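Local coordinates for protein peptidoglycan D,D-transpeptidase FtsI (Yersinia pestis, PDB 6SYN) that probably catalyses the D,D-transpeptidation that cross-links peptidoglycan during cell division, and is acylated by beta-lactam antibiotics as a class B penicillin-binding protein, at residues 110-115 against 125-130; 135-140 against 175-180; 298-303 against 307-312. One frame throughout, in Å; residues are numbered along the deposited sequence.

Contact 1: 110-115 against 125-130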
ATOM      1  N   SER A 110       6.699  24.002 -19.087  1.00 20.72           N
ATOM      2  CA  SER A 110       6.909  22.534 -19.039  1.00 19.58           C
ATOM      3  C   SER A 110       5.800  21.939 -18.168  1.00 18.43           C
ATOM      4  O   SER A 110       5.635  22.402 -17.025  1.00 17.90           O
ATOM      5  CB  SER A 110       8.293  22.200 -18.539  1.00 19.58           C
ATOM      6  OG  SER A 110       8.337  20.901 -17.968  1.00 19.48           O
ATOM      7  N   ARG A 111       5.021  21.013 -18.724  1.00 17.64           N
ATOM      8  CA  ARG A 111       3.942  20.313 -17.990  1.00 17.16           C
ATOM      9  C   ARG A 111       4.536  19.037 -17.400  1.00 16.75           C
ATOM     10  O   ARG A 111       5.045  18.211 -18.178  1.00 17.42           O
ATOM     11  CB  ARG A 111       2.767  20.001 -18.915  1.00 17.24           C
ATOM     12  CG  ARG A 111       1.606  19.318 -18.210  1.00 17.65           C
ATOM     13  CD  ARG A 111       0.469  18.994 -19.152  1.00 17.84           C
ATOM     14  NE  ARG A 111      -0.572  18.251 -18.461  1.00 18.01           N
ATOM     15  CZ  ARG A 111      -1.717  17.852 -19.006  1.00 18.37           C
ATOM     16  NH1 ARG A 111      -1.990  18.114 -20.273  1.00 18.58           N
ATOM     17  NH2 ARG A 111      -2.594  17.189 -18.277  1.00 18.69           N
ATOM     18  N   ARG A 112       4.511  18.901 -16.078  1.00 15.77           N
ATOM     19  CA  ARG A 112       4.861  17.629 -15.410  1.00 15.09           C
ATOM     20  C   ARG A 112       3.735  16.641 -15.732  1.00 14.43           C
ATOM     21  O   ARG A 112       2.654  16.763 -15.124  1.00 13.95           O
ATOM     22  CB  ARG A 112       5.087  17.860 -13.911  1.00 15.11           C
ATOM     23  CG  ARG A 112       6.007  16.843 -13.251  1.00 15.23           C
ATOM     24  CD  ARG A 112       7.207  16.473 -14.100  1.00 15.37           C
ATOM     25  NE  ARG A 112       8.137  15.656 -13.346  1.00 15.60           N
ATOM     26  CZ  ARG A 112       9.316  15.232 -13.789  1.00 15.74           C
ATOM     27  NH1 ARG A 112      10.069  14.480 -13.002  1.00 15.89           N
ATOM     28  NH2 ARG A 112       9.743  15.558 -14.998  1.00 15.68           N
ATOM     29  N   TYR A 113       3.966  15.747 -16.699  1.00 13.98           N
ATOM     30  CA  TYR A 113       2.949  14.804 -17.238  1.00 13.73           C
ATOM     31  C   TYR A 113       3.226  13.388 -16.722  1.00 13.31           C
ATOM     32  O   TYR A 113       4.394  12.948 -16.721  1.00 13.26           O
ATOM     33  CB  TYR A 113       2.901  14.865 -18.768  1.00 13.88           C
ATOM     34  CG  TYR A 113       1.988  13.832 -19.378  1.00 13.94           C
ATOM     35  CD1 TYR A 113       0.610  13.962 -19.306  1.00 14.04           C
ATOM     36  CD2 TYR A 113       2.501  12.696 -19.982  1.00 14.00           C
ATOM     37  CE1 TYR A 113      -0.233  12.995 -19.833  1.00 14.08           C
ATOM     38  CE2 TYR A 113       1.674  11.720 -20.509  1.00 14.00           C
ATOM     39  CZ  TYR A 113       0.302  11.869 -20.435  1.00 13.98           C
ATOM     40  OH  TYR A 113      -0.514  10.910 -20.961  1.00 14.24           O
ATOM     41  N   TYR A 114       2.165  12.700 -16.293  1.00 13.00           N
ATOM     42  CA  TYR A 114       2.211  11.346 -15.679  1.00 12.87           C
ATOM     43  C   TYR A 114       1.541  10.344 -16.616  1.00 12.65           C
ATOM     44  O   TYR A 114       0.322  10.195 -16.580  1.00 12.34           O
ATOM     45  CB  TYR A 114       1.571  11.382 -14.288  1.00 12.87           C
ATOM     46  CG  TYR A 114       2.165  12.434 -13.389  1.00 13.02           C
ATOM     47  CD1 TYR A 114       3.375  12.223 -12.743  1.00 13.03           C
ATOM     48  CD2 TYR A 114       1.541  13.664 -13.220  1.00 13.04           C
ATOM     49  CE1 TYR A 114       3.938  13.196 -11.930  1.00 13.00           C
ATOM     50  CE2 TYR A 114       2.091  14.648 -12.412  1.00 12.90           C
ATOM     51  CZ  TYR A 114       3.294  14.412 -11.768  1.00 12.94           C
ATOM     52  OH  TYR A 114       3.856  15.371 -10.978  1.00 12.90           O
ATOM     53  N   PRO A 115       2.313   9.627 -17.472  1.00 12.70           N
ATOM     54  CA  PRO A 115       1.744   8.675 -18.430  1.00 12.63           C
ATOM     55  C   PRO A 115       1.101   7.421 -17.812  1.00 12.44           C
ATOM     56  O   PRO A 115       0.358   6.780 -18.520  1.00 12.46           O
ATOM     57  CB  PRO A 115       2.945   8.262 -19.301  1.00 12.61           C
ATOM     58  CG  PRO A 115       3.967   9.345 -19.059  1.00 12.71           C
ATOM     59  CD  PRO A 115       3.774   9.707 -17.604  1.00 12.73           C
ATOM     60  N   GLY A 125       3.478  11.106  -6.959  1.00 12.14           N
ATOM     61  CA  GLY A 125       2.910  12.360  -6.436  1.00 12.48           C
ATOM     62  C   GLY A 125       2.761  13.392  -7.535  1.00 12.67           C
ATOM     63  O   GLY A 125       2.687  12.996  -8.711  1.00 12.87           O
ATOM     64  N   VAL A 126       2.716  14.672  -7.169  1.00 13.04           N
ATOM     65  CA  VAL A 126       2.528  15.806  -8.121  1.00 13.31           C
ATOM     66  C   VAL A 126       3.400  16.984  -7.680  1.00 13.64           C
ATOM     67  O   VAL A 126       4.116  16.853  -6.669  1.00 13.80           O
ATOM     68  CB  VAL A 126       1.045  16.203  -8.223  1.00 13.21           C
ATOM     69  CG1 VAL A 126       0.271  15.236  -9.098  1.00 13.12           C
ATOM     70  CG2 VAL A 126       0.405  16.317  -6.852  1.00 13.29           C
ATOM     71  N   THR A 127       3.346  18.077  -8.440  1.00 14.11           N
ATOM     72  CA  THR A 127       4.000  19.369  -8.127  1.00 14.54           C
ATOM     73  C   THR A 127       2.935  20.429  -7.852  1.00 15.22           C
ATOM     74  O   THR A 127       1.790  20.258  -8.305  1.00 15.16           O
ATOM     75  CB  THR A 127       4.887  19.839  -9.283  1.00 14.57           C
ATOM     76  OG1 THR A 127       4.017  20.094 -10.387  1.00 14.28           O
ATOM     77  CG2 THR A 127       5.957  18.832  -9.647  1.00 14.61           C
ATOM     78  N   ASN A 128       3.319  21.490  -7.143  1.00 16.21           N
ATOM     79  CA  ASN A 128       2.466  22.683  -6.912  1.00 16.85           C
ATOM     80  C   ASN A 128       2.508  23.557  -8.164  1.00 17.98           C
ATOM     81  O   ASN A 128       3.297  23.264  -9.080  1.00 17.83           O
ATOM     82  CB  ASN A 128       2.883  23.473  -5.666  1.00 16.50           C
ATOM     83  CG  ASN A 128       4.272  24.068  -5.742  1.00 16.00           C
ATOM     84  OD1 ASN A 128       4.847  24.198  -6.819  1.00 15.92           O
ATOM     85  ND2 ASN A 128       4.825  24.423  -4.597  1.00 15.78           N
ATOM     86  N   ILE A 129       1.699  24.612  -8.156  1.00 19.67           N
ATOM     87  CA  ILE A 129       1.601  25.653  -9.221  1.00 21.15           C
ATOM     88  C   ILE A 129       3.006  26.148  -9.608  1.00 22.68           C
ATOM     89  O   ILE A 129       3.304  26.157 -10.819  1.00 23.07           O
ATOM     90  CB  ILE A 129       0.621  26.751  -8.738  1.00 21.29           C
ATOM     91  CG1 ILE A 129      -0.711  26.664  -9.490  1.00 21.33           C
ATOM     92  CG2 ILE A 129       1.212  28.154  -8.789  1.00 21.06           C
ATOM     93  CD1 ILE A 129      -1.341  25.284  -9.487  1.00 21.28           C
ATOM     94  N   ASP A 130       3.857  26.484  -8.634  1.00 24.74           N
ATOM     95  CA  ASP A 130       5.216  27.051  -8.871  1.00 26.02           C
ATOM     96  C   ASP A 130       6.115  26.003  -9.542  1.00 27.01           C
ATOM     97  O   ASP A 130       7.047  26.420 -10.254  1.00 27.93           O
ATOM     98  CB  ASP A 130       5.827  27.604  -7.578  1.00 26.86           C
ATOM     99  CG  ASP A 130       5.206  28.917  -7.122  1.00 27.35           C
ATOM    100  OD1 ASP A 130       4.055  29.184  -7.514  1.00 27.33           O
ATOM    101  OD2 ASP A 130       5.884  29.670  -6.386  1.00 28.18           O
TER

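Contact 2: 135-140 against 175-180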
ATOM      1  N   GLU A 135       4.316  16.070  -2.901  1.00 20.87           N
ATOM      2  CA  GLU A 135       3.893  14.718  -2.446  1.00 20.71           C
ATOM      3  C   GLU A 135       4.698  13.628  -3.171  1.00 19.52           C
ATOM      4  O   GLU A 135       5.160  13.857  -4.309  1.00 18.66           O
ATOM      5  CB  GLU A 135       2.379  14.563  -2.636  1.00 21.65           C
ATOM      6  CG  GLU A 135       1.827  13.190  -2.270  1.00 22.66           C
ATOM      7  CD  GLU A 135       1.873  12.814  -0.795  1.00 23.50           C
ATOM      8  OE1 GLU A 135       1.246  13.531   0.017  1.00 24.26           O
ATOM      9  OE2 GLU A 135       2.524  11.794  -0.460  1.00 23.79           O
ATOM     10  N   GLY A 136       4.867  12.489  -2.488  1.00 18.59           N
ATOM     11  CA  GLY A 136       5.517  11.265  -2.989  1.00 17.95           C
ATOM     12  C   GLY A 136       6.956  11.497  -3.410  1.00 17.35           C
ATOM     13  O   GLY A 136       7.627  12.386  -2.848  1.00 17.03           O
ATOM     14  N   VAL A 137       7.408  10.698  -4.374  1.00 16.91           N
ATOM     15  CA  VAL A 137       8.776  10.754  -4.961  1.00 16.61           C
ATOM     16  C   VAL A 137       9.034  12.171  -5.484  1.00 16.52           C
ATOM     17  O   VAL A 137      10.142  12.688  -5.254  1.00 16.68           O
ATOM     18  CB  VAL A 137       8.940   9.676  -6.049  1.00 16.16           C
ATOM     19  CG1 VAL A 137       9.790  10.152  -7.213  1.00 16.12           C
ATOM     20  CG2 VAL A 137       9.496   8.390  -5.458  1.00 15.99           C
ATOM     21  N   GLU A 138       8.044  12.771  -6.151  1.00 16.40           N
ATOM     22  CA  GLU A 138       8.139  14.131  -6.749  1.00 16.24           C
ATOM     23  C   GLU A 138       8.642  15.106  -5.671  1.00 16.19           C
ATOM     24  O   GLU A 138       9.598  15.850  -5.958  1.00 15.67           O
ATOM     25  CB  GLU A 138       6.794  14.526  -7.367  1.00 16.09           C
ATOM     26  CG  GLU A 138       6.899  15.577  -8.458  1.00 16.09           C
ATOM     27  CD  GLU A 138       7.409  15.090  -9.804  1.00 16.00           C
ATOM     28  OE1 GLU A 138       8.637  15.046  -9.979  1.00 16.24           O
ATOM     29  OE2 GLU A 138       6.580  14.777 -10.680  1.00 15.78           O
ATOM     30  N   LYS A 139       8.066  15.072  -4.465  1.00 16.52           N
ATOM     31  CA  LYS A 139       8.581  15.856  -3.307  1.00 17.14           C
ATOM     32  C   LYS A 139       9.898  15.235  -2.826  1.00 17.17           C
ATOM     33  O   LYS A 139      10.914  15.952  -2.798  1.00 17.11           O
ATOM     34  CB  LYS A 139       7.597  15.911  -2.132  1.00 17.47           C
ATOM     35  CG  LYS A 139       8.248  16.291  -0.806  1.00 18.03           C
ATOM     36  CD  LYS A 139       7.435  17.203   0.092  1.00 18.67           C
ATOM     37  CE  LYS A 139       8.288  18.274   0.746  1.00 18.96           C
ATOM     38  NZ  LYS A 139       7.524  19.067   1.740  1.00 19.13           N
ATOM     39  N   SER A 140       9.856  13.951  -2.462  1.00 17.29           N
ATOM     40  CA  SER A 140      10.932  13.185  -1.774  1.00 17.36           C
ATOM     41  C   SER A 140      12.299  13.397  -2.443  1.00 17.11           C
ATOM     42  O   SER A 140      13.308  13.418  -1.716  1.00 16.96           O
ATOM     43  CB  SER A 140      10.569  11.723  -1.730  1.00 17.57           C
ATOM     44  OG  SER A 140      11.512  10.983  -0.976  1.00 18.17           O
ATOM     45  N   HIS A 175      18.543  15.599 -12.379  1.00 19.42           N
ATOM     46  CA  HIS A 175      18.922  14.166 -12.514  1.00 18.52           C
ATOM     47  C   HIS A 175      17.691  13.324 -12.857  1.00 17.52           C
ATOM     48  O   HIS A 175      16.635  13.549 -12.234  1.00 17.24           O
ATOM     49  CB  HIS A 175      19.507  13.636 -11.198  1.00 18.89           C
ATOM     50  CG  HIS A 175      20.938  13.968 -10.951  1.00 19.37           C
ATOM     51  ND1 HIS A 175      21.962  13.449 -11.723  1.00 19.72           N
ATOM     52  CD2 HIS A 175      21.524  14.709  -9.985  1.00 19.66           C
ATOM     53  CE1 HIS A 175      23.118  13.888 -11.267  1.00 19.83           C
ATOM     54  NE2 HIS A 175      22.877  14.659 -10.194  1.00 19.86           N
ATOM     55  N   ASN A 176      17.834  12.349 -13.758  1.00 16.40           N
ATOM     56  CA  ASN A 176      16.802  11.300 -13.972  1.00 15.52           C
ATOM     57  C   ASN A 176      16.781  10.389 -12.744  1.00 15.15           C
ATOM     58  O   ASN A 176      17.836  10.250 -12.081  1.00 15.14           O
ATOM     59  CB  ASN A 176      17.038  10.496 -15.248  1.00 15.19           C
ATOM     60  CG  ASN A 176      16.964  11.361 -16.485  1.00 14.97           C
ATOM     61  OD1 ASN A 176      16.141  12.271 -16.556  1.00 14.78           O
ATOM     62  ND2 ASN A 176      17.835  11.101 -17.447  1.00 14.64           N
ATOM     63  N   LEU A 177      15.614   9.810 -12.457  1.00 14.55           N
ATOM     64  CA  LEU A 177      15.386   8.893 -11.311  1.00 14.02           C
ATOM     65  C   LEU A 177      14.925   7.542 -11.863  1.00 13.67           C
ATOM     66  O   LEU A 177      14.013   7.538 -12.704  1.00 13.99           O
ATOM     67  CB  LEU A 177      14.338   9.522 -10.386  1.00 13.78           C
ATOM     68  CG  LEU A 177      14.051   8.780  -9.082  1.00 13.65           C
ATOM     69  CD1 LEU A 177      15.332   8.466  -8.330  1.00 13.57           C
ATOM     70  CD2 LEU A 177      13.113   9.591  -8.201  1.00 13.65           C
ATOM     71  N   VAL A 178      15.562   6.449 -11.444  1.00 13.11           N
ATOM     72  CA  VAL A 178      15.148   5.063 -11.805  1.00 12.85           C
ATOM     73  C   VAL A 178      14.546   4.426 -10.549  1.00 12.70           C
ATOM     74  O   VAL A 178      15.312   4.124  -9.617  1.00 12.90           O
ATOM     75  CB  VAL A 178      16.331   4.255 -12.382  1.00 12.76           C
ATOM     76  CG1 VAL A 178      15.934   2.831 -12.755  1.00 12.66           C
ATOM     77  CG2 VAL A 178      16.945   4.958 -13.583  1.00 12.69           C
ATOM     78  N   LEU A 179      13.219   4.266 -10.509  1.00 12.53           N
ATOM     79  CA  LEU A 179      12.514   3.647  -9.354  1.00 12.34           C
ATOM     80  C   LEU A 179      12.729   2.128  -9.384  1.00 12.18           C
ATOM     81  O   LEU A 179      13.111   1.587 -10.445  1.00 11.94           O
ATOM     82  CB  LEU A 179      11.019   3.984  -9.388  1.00 12.34           C
ATOM     83  CG  LEU A 179      10.640   5.456  -9.219  1.00 12.47           C
ATOM     84  CD1 LEU A 179       9.130   5.601  -9.120  1.00 12.51           C
ATOM     85  CD2 LEU A 179      11.295   6.084  -7.996  1.00 12.51           C
ATOM     86  N   SER A 180      12.483   1.480  -8.245  1.00 12.05           N
ATOM     87  CA  SER A 180      12.516   0.006  -8.057  1.00 12.03           C
ATOM     88  C   SER A 180      11.213  -0.627  -8.576  1.00 11.85           C
ATOM     89  O   SER A 180      11.206  -1.843  -8.810  1.00 11.65           O
ATOM     90  CB  SER A 180      12.729  -0.321  -6.608  1.00 11.98           C
ATOM     91  OG  SER A 180      11.561  -0.022  -5.864  1.00 12.08           O
TER

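Contact 3: 298-303 against 307-312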
ATOM      1  N   THR A 298       0.514 -26.874  12.524  1.00 11.58           N
ATOM      2  CA  THR A 298       0.059 -26.614  11.134  1.00 11.39           C
ATOM      3  C   THR A 298      -1.403 -26.150  11.186  1.00 11.22           C
ATOM      4  O   THR A 298      -1.714 -25.094  10.607  1.00 11.00           O
ATOM      5  CB  THR A 298       0.235 -27.862  10.262  1.00 11.42           C
ATOM      6  OG1 THR A 298       1.509 -28.431  10.563  1.00 11.63           O
ATOM      7  CG2 THR A 298       0.139 -27.574   8.780  1.00 11.38           C
ATOM      8  N   GLY A 299      -2.250 -26.918  11.878  1.00 11.13           N
ATOM      9  CA  GLY A 299      -3.693 -26.658  12.039  1.00 11.15           C
ATOM     10  C   GLY A 299      -3.981 -25.272  12.600  1.00 11.07           C
ATOM     11  O   GLY A 299      -4.996 -24.676  12.192  1.00 11.23           O
ATOM     12  N   ILE A 300      -3.129 -24.772  13.500  1.00 10.81           N
ATOM     13  CA  ILE A 300      -3.289 -23.444  14.168  1.00 10.57           C
ATOM     14  C   ILE A 300      -3.196 -22.323  13.121  1.00 10.32           C
ATOM     15  O   ILE A 300      -4.012 -21.383  13.204  1.00 10.48           O
ATOM     16  CB  ILE A 300      -2.284 -23.307  15.329  1.00 10.59           C
ATOM     17  CG1 ILE A 300      -2.679 -24.251  16.467  1.00 10.69           C
ATOM     18  CG2 ILE A 300      -2.159 -21.870  15.820  1.00 10.61           C
ATOM     19  CD1 ILE A 300      -1.538 -24.680  17.353  1.00 10.75           C
ATOM     20  N   LEU A 301      -2.286 -22.417  12.150  1.00  9.92           N
ATOM     21  CA  LEU A 301      -2.177 -21.417  11.050  1.00  9.85           C
ATOM     22  C   LEU A 301      -3.241 -21.698   9.974  1.00  9.67           C
ATOM     23  O   LEU A 301      -3.743 -20.729   9.384  1.00  9.64           O
ATOM     24  CB  LEU A 301      -0.756 -21.445  10.472  1.00  9.86           C
ATOM     25  CG  LEU A 301       0.362 -21.076  11.451  1.00  9.88           C
ATOM     26  CD1 LEU A 301       1.725 -21.303  10.819  1.00  9.98           C
ATOM     27  CD2 LEU A 301       0.241 -19.637  11.922  1.00  9.86           C
ATOM     28  N   GLN A 302      -3.581 -22.972   9.750  1.00  9.46           N
ATOM     29  CA  GLN A 302      -4.549 -23.456   8.721  1.00  9.27           C
ATOM     30  C   GLN A 302      -5.968 -22.979   9.049  1.00  9.18           C
ATOM     31  O   GLN A 302      -6.663 -22.525   8.122  1.00  9.04           O
ATOM     32  CB  GLN A 302      -4.525 -24.989   8.676  1.00  9.11           C
ATOM     33  CG  GLN A 302      -5.478 -25.616   7.666  1.00  8.95           C
ATOM     34  CD  GLN A 302      -5.817 -27.047   8.007  1.00  8.82           C
ATOM     35  OE1 GLN A 302      -6.039 -27.402   9.158  1.00  8.75           O
ATOM     36  NE2 GLN A 302      -5.879 -27.891   6.995  1.00  8.79           N
ATOM     37  N   LYS A 303      -6.375 -23.129  10.314  1.00  9.23           N
ATOM     38  CA  LYS A 303      -7.728 -22.792  10.838  1.00  9.20           C
ATOM     39  C   LYS A 303      -7.763 -21.360  11.379  1.00  9.14           C
ATOM     40  O   LYS A 303      -8.879 -20.850  11.632  1.00  9.07           O
ATOM     41  CB  LYS A 303      -8.119 -23.758  11.957  1.00  9.22           C
ATOM     42  CG  LYS A 303      -9.001 -24.912  11.515  1.00  9.30           C
ATOM     43  CD  LYS A 303      -8.558 -25.502  10.210  1.00  9.35           C
ATOM     44  CE  LYS A 303      -9.261 -26.798   9.886  1.00  9.47           C
ATOM     45  NZ  LYS A 303     -10.495 -26.546   9.109  1.00  9.64           N
ATOM     46  N   VAL A 307      -6.993 -19.437  20.174  1.00  8.53           N
ATOM     47  CA  VAL A 307      -6.666 -20.236  21.397  1.00  8.63           C
ATOM     48  C   VAL A 307      -5.269 -20.835  21.208  1.00  8.85           C
ATOM     49  O   VAL A 307      -4.434 -20.697  22.134  1.00  8.80           O
ATOM     50  CB  VAL A 307      -7.712 -21.336  21.676  1.00  8.50           C
ATOM     51  CG1 VAL A 307      -7.186 -22.379  22.652  1.00  8.44           C
ATOM     52  CG2 VAL A 307      -9.030 -20.762  22.174  1.00  8.42           C
ATOM     53  N   GLY A 308      -5.053 -21.478  20.051  1.00  9.10           N
ATOM     54  CA  GLY A 308      -3.783 -22.099  19.627  1.00  9.24           C
ATOM     55  C   GLY A 308      -2.596 -21.185  19.868  1.00  9.42           C
ATOM     56  O   GLY A 308      -1.692 -21.600  20.615  1.00  9.40           O
ATOM     57  N   VAL A 309      -2.615 -19.978  19.288  1.00  9.66           N
ATOM     58  CA  VAL A 309      -1.489 -18.992  19.359  1.00  9.86           C
ATOM     59  C   VAL A 309      -1.440 -18.355  20.755  1.00  9.92           C
ATOM     60  O   VAL A 309      -0.322 -18.013  21.195  1.00  9.95           O
ATOM     61  CB  VAL A 309      -1.555 -17.912  18.256  1.00  9.94           C
ATOM     62  CG1 VAL A 309      -1.328 -18.505  16.874  1.00 10.02           C
ATOM     63  CG2 VAL A 309      -2.842 -17.101  18.288  1.00  9.89           C
ATOM     64  N   SER A 310      -2.585 -18.172  21.418  1.00 10.04           N
ATOM     65  CA  SER A 310      -2.655 -17.617  22.796  1.00 10.20           C
ATOM     66  C   SER A 310      -1.927 -18.570  23.749  1.00 10.20           C
ATOM     67  O   SER A 310      -1.203 -18.091  24.641  1.00 10.31           O
ATOM     68  CB  SER A 310      -4.073 -17.380  23.252  1.00 10.25           C
ATOM     69  OG  SER A 310      -4.647 -18.581  23.752  1.00 10.42           O
ATOM     70  N   LYS A 311      -2.111 -19.876  23.562  1.00 10.21           N
ATOM     71  CA  LYS A 311      -1.467 -20.900  24.423  1.00 10.31           C
ATOM     72  C   LYS A 311       0.042 -20.902  24.150  1.00 10.39           C
ATOM     73  O   LYS A 311       0.798 -21.136  25.114  1.00 10.69           O
ATOM     74  CB  LYS A 311      -2.136 -22.266  24.241  1.00 10.27           C
ATOM     75  CG  LYS A 311      -3.423 -22.428  25.041  1.00 10.21           C
ATOM     76  CD  LYS A 311      -4.182 -23.697  24.755  1.00 10.20           C
ATOM     77  CE  LYS A 311      -5.402 -23.850  25.639  1.00 10.25           C
ATOM     78  NZ  LYS A 311      -5.827 -25.266  25.759  1.00 10.29           N
ATOM     79  N   LEU A 312       0.466 -20.616  22.912  1.00 10.30           N
ATOM     80  CA  LEU A 312       1.904 -20.593  22.511  1.00 10.26           C
ATOM     81  C   LEU A 312       2.591 -19.362  23.118  1.00 10.12           C
ATOM     82  O   LEU A 312       3.680 -19.520  23.699  1.00 10.14           O
ATOM     83  CB  LEU A 312       2.024 -20.602  20.982  1.00 10.30           C
ATOM     84  CG  LEU A 312       1.544 -21.870  20.271  1.00 10.29           C
ATOM     85  CD1 LEU A 312       1.747 -21.756  18.764  1.00 10.26           C
ATOM     86  CD2 LEU A 312       2.241 -23.114  20.809  1.00 10.28           C
TER

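Contact 1: 110-115 against 125-130
Y114 brings its ring and hydroxyl against the backbone of G125 and V126 in a buried contact between a strand end and a loop. Strand 104-113 supplies R112 and runs out just before Y114. The loop 125-130 follows helix 121-124, and G125 leaves that helix with positive phi. The tyrosine ring meets the G125 carbonyl obliquely, with CZ 3.4 Å from G125 O. Its hydroxyl end reaches over the next residue, where OH lies 3.2 Å from V126 CA. The side chain of V126 crosses the tyrosine at about a right angle, and its CG1 is 3.8 Å from Y114 CE2. The Y114 torsion sets CG beside the backbone N (chi1 -54°), which directs the ring at the loop. All this lies in the N-terminal region that matches the penicillin-binding protein dimerisation family, where strand 104-113 pairs antiparallel with strand 26-38. One step along the contact, R112 CG touches T127 CG2 at 4.1 Å. Only the aliphatic root of the arginine is used here. The chain bends at chi2 (41°) and takes the guanidinium away from the loop, where NH1 is bonded to the carbonyl of G17. E138 is the outside partner of both polar ends, that of R112 and, by a probable hydrogen bond, the hydroxyl of Y114.

Contact 2: 135-140 against 175-180
V137 is the residue of 135-140 that meets 175-180, touching both L177 and L179. Just before it, E135 folds back on G136. Its OE2 takes a weak hydrogen bond from G136 N at 3.2 Å, and its carbonyl O accepts from K139 N. G136, with positive phi, comes next. V137 then points its two methyls at two different leucines. CG1 meets L177 CD2 tip to tip at 3.5 Å. CG2 lies 3.9 Å from L179 CD2, where the two side chains run alongside each other with opposed directions. The leucines, two residues apart, both point at the helix. With L177 CG anti to its N (chi1 -175°) and L179 CG beside its own (chi1 -65°), CD2 of each leucine reaches a different methyl of V137. I19, from the short strand parallel to 177-178, packs on both V137 and L179. E138 points away from the leucines, and its OE1 forms a salt bridge with R16. S140 closes the helix segment, with OG bonded to the G337 carbonyl. Only methyl groups meet across this buried contact, so its fit rests on shape and exclusion of water, with no directional bond to fix the register.

Contact 3: 298-303 against 307-312
I300 packs its side chain over G308 and the start of V309. The two segments belong to consecutive helices, 297-303 and 306-314, which form a helical hairpin with a very short turn in the transpeptidase domain. S304 in the turn and N306 at the start of the second helix line the pocket of the bound penicillin-derived ligand and fit the SxN motif of this enzyme family. The helices come close at the contact: the CA atoms of I300 and G308 are 5.6 Å apart. Having no side chain, G308 leaves its main chain open to the isoleucine. I300 CG1 lies 4.0 Å from G308 CA, and CD1 is next to the same atom. The other branch serves the neighbouring residue. CG2 stands anti to the backbone N of I300 (CG1 at chi1 -70°), and from there it meets V309 CG1 at 3.6 Å. V309 also touches K255 of helix 255-264, a ligand-pocket residue in the SxxK pattern that begins with S252. L301 reaches the same lysine, so side chains from both arms of the hairpin pack on it. S305 OG is hydrogen-bonded to G308 N, and S310 OG to the hydroxyl of Y279. Within the second helix, the V307 carbonyl O accepts twice: from K311 N at 2.8 Å, and from S310 OG at 2.7 Å with the donor tilted 24° from the carbonyl plane.

Contacts 1 and 2 are neighbours, with centres 12 Å apart, and both reach the same mixed sheet of the N-terminal part. E138 of contact 2 joins them. Its OE2 lies 2.8 Å from Y114 OH in a probable hydrogen bond and 3.2 Å from R112 NE in a salt bridge. Its CG packs on T127 CG2 at 3.6 Å. Contact 3 stands apart on the other side of the chain's centre. Its centre is about 50 Å from that of contact 1 and about 43 Å from that of contact 2. It alone borders the ligand pocket, with the V309 side chain about 8 Å from the bound ligand.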